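Local coordinates for C-type diheme-containing protein (Kuenenia stuttgartiensis, PDB 6H5L) that binds two covalently attached c-type hemes and probably passes electrons within a reductase complex of an anammox bacterium, at residues L118-Y132 with D206-L218. Residues are numbered along the deposited sequence; the frame is centred on the assembly and turned at random.
Sequences LRPTERTILAGKKIY and DERWYLTHYVMSL. With HEC (heme c), chain K.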
# COMPACT_ATOMS: atom_id res chain seq x y z
N LEU B 118 -31.89 -26.29 -16.68
CA LEU B 118 -31.06 -25.93 -17.82
C LEU B 118 -29.63 -25.61 -17.37
O LEU B 118 -29.39 -25.19 -16.24
CB LEU B 118 -31.65 -24.73 -18.55
CG LEU B 118 -32.54 -24.99 -19.77
CD1 LEU B 118 -33.44 -26.18 -19.52
CD2 LEU B 118 -33.38 -23.76 -20.10
N ARG B 119 -28.69 -25.82 -18.28
CA ARG B 119 -27.28 -25.60 -18.00
C ARG B 119 -26.99 -24.11 -17.93
O ARG B 119 -27.23 -23.39 -18.91
CB ARG B 119 -26.43 -26.26 -19.08
CG ARG B 119 -24.95 -25.96 -19.00
CD ARG B 119 -24.20 -27.00 -18.19
NE ARG B 119 -22.77 -26.99 -18.50
CZ ARG B 119 -22.20 -27.75 -19.43
NH1 ARG B 119 -22.93 -28.60 -20.14
NH2 ARG B 119 -20.89 -27.67 -19.64
N PRO B 120 -26.49 -23.60 -16.81
CA PRO B 120 -26.16 -22.17 -16.73
C PRO B 120 -24.97 -21.82 -17.61
O PRO B 120 -23.95 -22.51 -17.61
CB PRO B 120 -25.84 -21.95 -15.25
CG PRO B 120 -25.43 -23.30 -14.75
CD PRO B 120 -26.25 -24.29 -15.53
N THR B 121 -25.12 -20.73 -18.37
CA THR B 121 -24.07 -20.24 -19.25
C THR B 121 -24.01 -18.72 -19.14
O THR B 121 -24.83 -18.09 -18.47
CB THR B 121 -24.32 -20.63 -20.72
OG1 THR B 121 -25.47 -19.92 -21.21
CG2 THR B 121 -24.57 -22.13 -20.85
N GLU B 122 -23.01 -18.13 -19.81
CA GLU B 122 -22.99 -16.68 -19.94
C GLU B 122 -24.21 -16.18 -20.70
O GLU B 122 -24.66 -15.04 -20.48
CB GLU B 122 -21.72 -16.22 -20.66
CG GLU B 122 -20.44 -16.37 -19.87
CD GLU B 122 -19.24 -15.75 -20.58
OE1 GLU B 122 -18.60 -14.85 -20.00
OE2 GLU B 122 -18.95 -16.17 -21.72
N ARG B 123 -24.76 -17.00 -21.59
CA ARG B 123 -25.93 -16.59 -22.36
C ARG B 123 -27.18 -16.58 -21.50
O ARG B 123 -27.96 -15.61 -21.52
CB ARG B 123 -26.12 -17.52 -23.56
CG ARG B 123 -27.21 -17.08 -24.51
CD ARG B 123 -26.78 -15.86 -25.30
NE ARG B 123 -26.25 -16.21 -26.61
CZ ARG B 123 -25.57 -15.37 -27.39
NH1 ARG B 123 -25.32 -14.14 -26.97
NH2 ARG B 123 -25.13 -15.77 -28.57
N THR B 124 -27.41 -17.65 -20.73
CA THR B 124 -28.61 -17.73 -19.90
C THR B 124 -28.64 -16.66 -18.82
O THR B 124 -29.71 -16.16 -18.47
CB THR B 124 -28.71 -19.12 -19.27
OG1 THR B 124 -27.56 -19.37 -18.45
CG2 THR B 124 -28.81 -20.19 -20.35
N ILE B 125 -27.47 -16.30 -18.28
CA ILE B 125 -27.42 -15.28 -17.24
C ILE B 125 -27.82 -13.92 -17.79
O ILE B 125 -28.55 -13.16 -17.15
CB ILE B 125 -26.03 -15.25 -16.59
CG1 ILE B 125 -25.75 -16.57 -15.85
CG2 ILE B 125 -25.90 -14.07 -15.64
CD1 ILE B 125 -24.35 -16.68 -15.29
N LEU B 126 -27.34 -13.58 -18.99
CA LEU B 126 -27.68 -12.29 -19.58
C LEU B 126 -29.13 -12.23 -20.01
O LEU B 126 -29.74 -11.15 -19.98
CB LEU B 126 -26.75 -11.99 -20.76
CG LEU B 126 -25.53 -11.12 -20.46
CD1 LEU B 126 -24.71 -11.70 -19.31
CD2 LEU B 126 -24.67 -10.96 -21.70
N ALA B 127 -29.72 -13.36 -20.41
CA ALA B 127 -31.14 -13.37 -20.73
C ALA B 127 -31.98 -13.18 -19.48
O ALA B 127 -33.08 -12.61 -19.55
CB ALA B 127 -31.52 -14.68 -21.42
N GLY B 128 -31.49 -13.63 -18.33
CA GLY B 128 -32.17 -13.41 -17.06
C GLY B 128 -31.97 -12.00 -16.55
O GLY B 128 -32.87 -11.43 -15.93
N LYS B 129 -30.78 -11.44 -16.79
CA LYS B 129 -30.53 -10.05 -16.44
C LYS B 129 -31.49 -9.13 -17.19
O LYS B 129 -31.99 -8.14 -16.62
CB LYS B 129 -29.09 -9.67 -16.75
CG LYS B 129 -28.79 -8.19 -16.60
CD LYS B 129 -27.33 -7.87 -16.89
CE LYS B 129 -27.07 -6.37 -16.78
NZ LYS B 129 -25.63 -6.05 -16.99
N LYS B 130 -31.76 -9.43 -18.45
CA LYS B 130 -32.68 -8.62 -19.24
C LYS B 130 -34.10 -8.70 -18.68
O LYS B 130 -34.78 -7.68 -18.57
CB LYS B 130 -32.65 -9.10 -20.70
CG LYS B 130 -33.00 -8.04 -21.73
CD LYS B 130 -32.89 -8.61 -23.13
CE LYS B 130 -33.38 -7.64 -24.18
NZ LYS B 130 -33.51 -8.31 -25.51
N ILE B 131 -34.55 -9.90 -18.31
CA ILE B 131 -35.87 -10.06 -17.71
C ILE B 131 -35.93 -9.35 -16.37
O ILE B 131 -36.89 -8.63 -16.06
CB ILE B 131 -36.22 -11.55 -17.57
CG1 ILE B 131 -36.32 -12.22 -18.94
CG2 ILE B 131 -37.52 -11.73 -16.78
CD1 ILE B 131 -36.50 -13.72 -18.87
N TYR B 132 -34.90 -9.54 -15.54
CA TYR B 132 -34.90 -9.00 -14.19
C TYR B 132 -34.95 -7.47 -14.20
O TYR B 132 -35.57 -6.86 -13.32
CB TYR B 132 -33.66 -9.49 -13.44
CG TYR B 132 -33.51 -8.99 -12.02
CD1 TYR B 132 -32.91 -7.77 -11.75
CD2 TYR B 132 -33.94 -9.76 -10.94
CE1 TYR B 132 -32.76 -7.31 -10.45
CE2 TYR B 132 -33.79 -9.31 -9.64
CZ TYR B 132 -33.20 -8.09 -9.40
OH TYR B 132 -33.05 -7.63 -8.11
N ASP B 206 -38.30 -22.17 -19.88
CA ASP B 206 -36.90 -21.84 -20.16
C ASP B 206 -36.54 -20.45 -19.64
O ASP B 206 -35.44 -20.24 -19.13
CB ASP B 206 -36.63 -21.94 -21.66
CG ASP B 206 -36.76 -23.36 -22.18
OD1 ASP B 206 -37.82 -23.98 -21.97
OD2 ASP B 206 -35.79 -23.85 -22.80
N GLU B 207 -37.46 -19.49 -19.76
CA GLU B 207 -37.17 -18.12 -19.34
C GLU B 207 -37.02 -18.02 -17.83
O GLU B 207 -36.25 -17.18 -17.34
CB GLU B 207 -38.25 -17.17 -19.84
CG GLU B 207 -38.29 -17.03 -21.35
CD GLU B 207 -39.40 -16.12 -21.82
OE1 GLU B 207 -39.15 -14.91 -22.00
OE2 GLU B 207 -40.54 -16.61 -22.01
N ARG B 208 -37.74 -18.85 -17.07
CA ARG B 208 -37.59 -18.84 -15.62
C ARG B 208 -36.31 -19.54 -15.17
O ARG B 208 -35.82 -19.26 -14.07
CB ARG B 208 -38.80 -19.48 -14.96
CG ARG B 208 -40.08 -18.67 -15.14
CD ARG B 208 -41.22 -19.20 -14.28
NE ARG B 208 -41.50 -20.61 -14.55
CZ ARG B 208 -42.25 -21.04 -15.56
NH1 ARG B 208 -42.80 -20.17 -16.39
NH2 ARG B 208 -42.45 -22.34 -15.73
N TRP B 209 -35.76 -20.44 -15.99
CA TRP B 209 -34.42 -20.94 -15.72
C TRP B 209 -33.37 -19.89 -16.04
O TRP B 209 -32.37 -19.76 -15.31
CB TRP B 209 -34.15 -22.22 -16.51
CG TRP B 209 -34.86 -23.43 -15.96
CD1 TRP B 209 -35.88 -24.12 -16.55
CD2 TRP B 209 -34.60 -24.09 -14.72
NE1 TRP B 209 -36.27 -25.16 -15.75
CE2 TRP B 209 -35.50 -25.17 -14.62
CE3 TRP B 209 -33.69 -23.87 -13.67
CZ2 TRP B 209 -35.52 -26.03 -13.52
CZ3 TRP B 209 -33.71 -24.73 -12.59
CH2 TRP B 209 -34.62 -25.79 -12.52
N TYR B 210 -33.56 -19.13 -17.12
CA TYR B 210 -32.72 -17.97 -17.38
C TYR B 210 -32.74 -17.01 -16.20
O TYR B 210 -31.70 -16.56 -15.72
CB TYR B 210 -33.17 -17.23 -18.65
CG TYR B 210 -33.26 -18.05 -19.92
CD1 TYR B 210 -32.57 -19.25 -20.06
CD2 TYR B 210 -34.03 -17.61 -20.99
CE1 TYR B 210 -32.65 -19.98 -21.23
CE2 TYR B 210 -34.12 -18.33 -22.16
CZ TYR B 210 -33.43 -19.52 -22.27
OH TYR B 210 -33.52 -20.25 -23.44
N LEU B 211 -33.95 -16.68 -15.73
CA LEU B 211 -34.09 -15.78 -14.59
C LEU B 211 -33.46 -16.36 -13.34
O LEU B 211 -32.80 -15.64 -12.57
CB LEU B 211 -35.57 -15.48 -14.36
CG LEU B 211 -35.96 -14.54 -13.22
CD1 LEU B 211 -35.42 -13.14 -13.47
CD2 LEU B 211 -37.47 -14.51 -13.07
N THR B 212 -33.66 -17.66 -13.10
CA THR B 212 -33.04 -18.31 -11.95
C THR B 212 -31.52 -18.19 -12.01
O THR B 212 -30.87 -17.89 -11.00
CB THR B 212 -33.46 -19.77 -11.88
OG1 THR B 212 -34.86 -19.86 -11.60
CG2 THR B 212 -32.69 -20.50 -10.80
N HIS B 213 -30.94 -18.42 -13.19
CA HIS B 213 -29.48 -18.36 -13.32
C HIS B 213 -28.95 -16.98 -12.99
O HIS B 213 -27.89 -16.85 -12.36
CB HIS B 213 -29.07 -18.78 -14.73
CG HIS B 213 -29.35 -20.21 -15.05
ND1 HIS B 213 -29.35 -20.71 -16.33
CD2 HIS B 213 -29.64 -21.26 -14.24
CE1 HIS B 213 -29.62 -22.00 -16.31
NE2 HIS B 213 -29.80 -22.36 -15.05
N TYR B 214 -29.67 -15.93 -13.39
CA TYR B 214 -29.21 -14.58 -13.08
C TYR B 214 -29.38 -14.26 -11.60
O TYR B 214 -28.56 -13.55 -11.00
CB TYR B 214 -29.95 -13.54 -13.92
CG TYR B 214 -29.59 -12.12 -13.55
CD1 TYR B 214 -28.36 -11.59 -13.89
CD2 TYR B 214 -30.48 -11.33 -12.83
CE1 TYR B 214 -28.02 -10.29 -13.54
CE2 TYR B 214 -30.15 -10.03 -12.48
CZ TYR B 214 -28.92 -9.52 -12.83
OH TYR B 214 -28.60 -8.23 -12.48
N VAL B 215 -30.46 -14.76 -10.98
CA VAL B 215 -30.66 -14.54 -9.55
C VAL B 215 -29.55 -15.20 -8.75
O VAL B 215 -29.01 -14.62 -7.80
CB VAL B 215 -32.05 -15.05 -9.12
CG1 VAL B 215 -32.17 -15.03 -7.60
CG2 VAL B 215 -33.14 -14.20 -9.75
N MET B 216 -29.17 -16.43 -9.12
CA MET B 216 -28.04 -17.08 -8.48
C MET B 216 -26.74 -16.33 -8.73
O MET B 216 -25.83 -16.35 -7.89
CB MET B 216 -27.91 -18.53 -8.97
CG MET B 216 -29.17 -19.37 -8.76
SD MET B 216 -29.61 -19.58 -7.03
CE MET B 216 -29.21 -21.31 -6.80
N SER B 217 -26.64 -15.65 -9.88
CA SER B 217 -25.45 -14.86 -10.17
C SER B 217 -25.27 -13.71 -9.19
O SER B 217 -24.13 -13.30 -8.93
CB SER B 217 -25.52 -14.32 -11.61
OG SER B 217 -24.76 -13.13 -11.75
N LEU B 218 -26.36 -13.19 -8.64
CA LEU B 218 -26.29 -12.08 -7.70
C LEU B 218 -25.80 -12.50 -6.32
O LEU B 218 -25.44 -11.64 -5.52
CB LEU B 218 -27.66 -11.40 -7.58
CG LEU B 218 -28.19 -10.78 -8.87
CD1 LEU B 218 -29.57 -10.18 -8.66
CD2 LEU B 218 -27.21 -9.74 -9.41
FE HEC K . -39.51 -10.89 -5.38
CHA HEC K . -39.32 -12.92 -2.62
CHB HEC K . -37.09 -12.77 -6.92
CHC HEC K . -39.94 -9.09 -8.27
CHD HEC K . -41.33 -8.57 -3.65
NA HEC K . -38.44 -12.58 -4.89
C1A HEC K . -38.43 -13.19 -3.65
C2A HEC K . -37.35 -14.15 -3.62
C3A HEC K . -36.73 -14.11 -4.81
C4A HEC K . -37.41 -13.12 -5.63
CMA HEC K . -35.51 -14.95 -5.25
CAA HEC K . -36.97 -15.05 -2.42
CBA HEC K . -37.45 -16.48 -2.66
CGA HEC K . -37.11 -17.33 -1.47
O1A HEC K . -36.64 -16.77 -0.45
O2A HEC K . -37.31 -18.57 -1.53
NB HEC K . -38.62 -10.87 -7.24
C1B HEC K . -37.76 -11.85 -7.70
C2B HEC K . -37.70 -11.75 -9.14
C3B HEC K . -38.48 -10.73 -9.52
C4B HEC K . -39.08 -10.16 -8.33
CMB HEC K . -36.83 -12.66 -10.04
CAB HEC K . -38.74 -10.21 -10.96
CBB HEC K . -39.39 -11.28 -11.87
NC HEC K . -40.43 -9.13 -5.86
C1C HEC K . -40.56 -8.60 -7.14
C2C HEC K . -41.55 -7.55 -7.09
C3C HEC K . -41.83 -7.32 -5.80
C4C HEC K . -41.20 -8.37 -5.01
CMC HEC K . -41.85 -6.59 -8.27
CAC HEC K . -42.77 -6.23 -5.24
CBC HEC K . -44.23 -6.50 -5.67
ND HEC K . -40.20 -10.76 -3.42
C1D HEC K . -40.98 -9.71 -2.94
C2D HEC K . -41.37 -10.00 -1.58
C3D HEC K . -40.74 -11.37 -1.26
C4D HEC K . -40.03 -11.76 -2.46
CMD HEC K . -42.24 -9.13 -0.65
CAD HEC K . -40.84 -12.16 0.06
CBD HEC K . -39.80 -11.64 1.05
CGD HEC K . -39.98 -12.31 2.39
O1D HEC K . -40.75 -13.29 2.48
O2D HEC K . -39.35 -11.84 3.38
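The Y214 ring lies flat against K129, whose CA stands 3.6 Å from the ring centroid in a CH-pi contact; L218 CG lies over the opposite face, while I125 CG2 and Y132 CG come to the edge. This is the crossing of the N- and C-terminal helices of a cytochrome c domain, here 122-132 and 206-217, packed at -93° with axes 6.9 Å apart. Y214 is the knob, set among I125, G128, K129 and Y132, and with CG anti to its backbone N (chi1 175°) the ring reaches across the partner helix. The planes of Y132 and Y214 meet obliquely, at 58°. An alanine in place of Y214 is likely to open a gap among these four residues and strip K129 and Y132 of their aromatic neighbour. The close approach of the two helices suits a glycine at G128: its CA is 3.9 Å from L211 CA, and a CB would clash with Y210 O. L211, at the crossing itself, turns its CD2 to the heme methyl CMB at 3.6 Å, and Y132, near the axial ligand H142, is anchored through its hydroxyl to G143 O. At the other end P120 CB sits over one face of the H213 imidazole, with W209 O over the opposite face. A histidine suits this place because its ring edge offers ND1 to the T124 hydroxyl. T124 also forms a capping box with T121, fixing that hydroxyl: T121 N donates to T124 OG1 over 2.8 Å, and T124 OG1 is hydrogen-bonded to H213 ND1 at 3.1 Å.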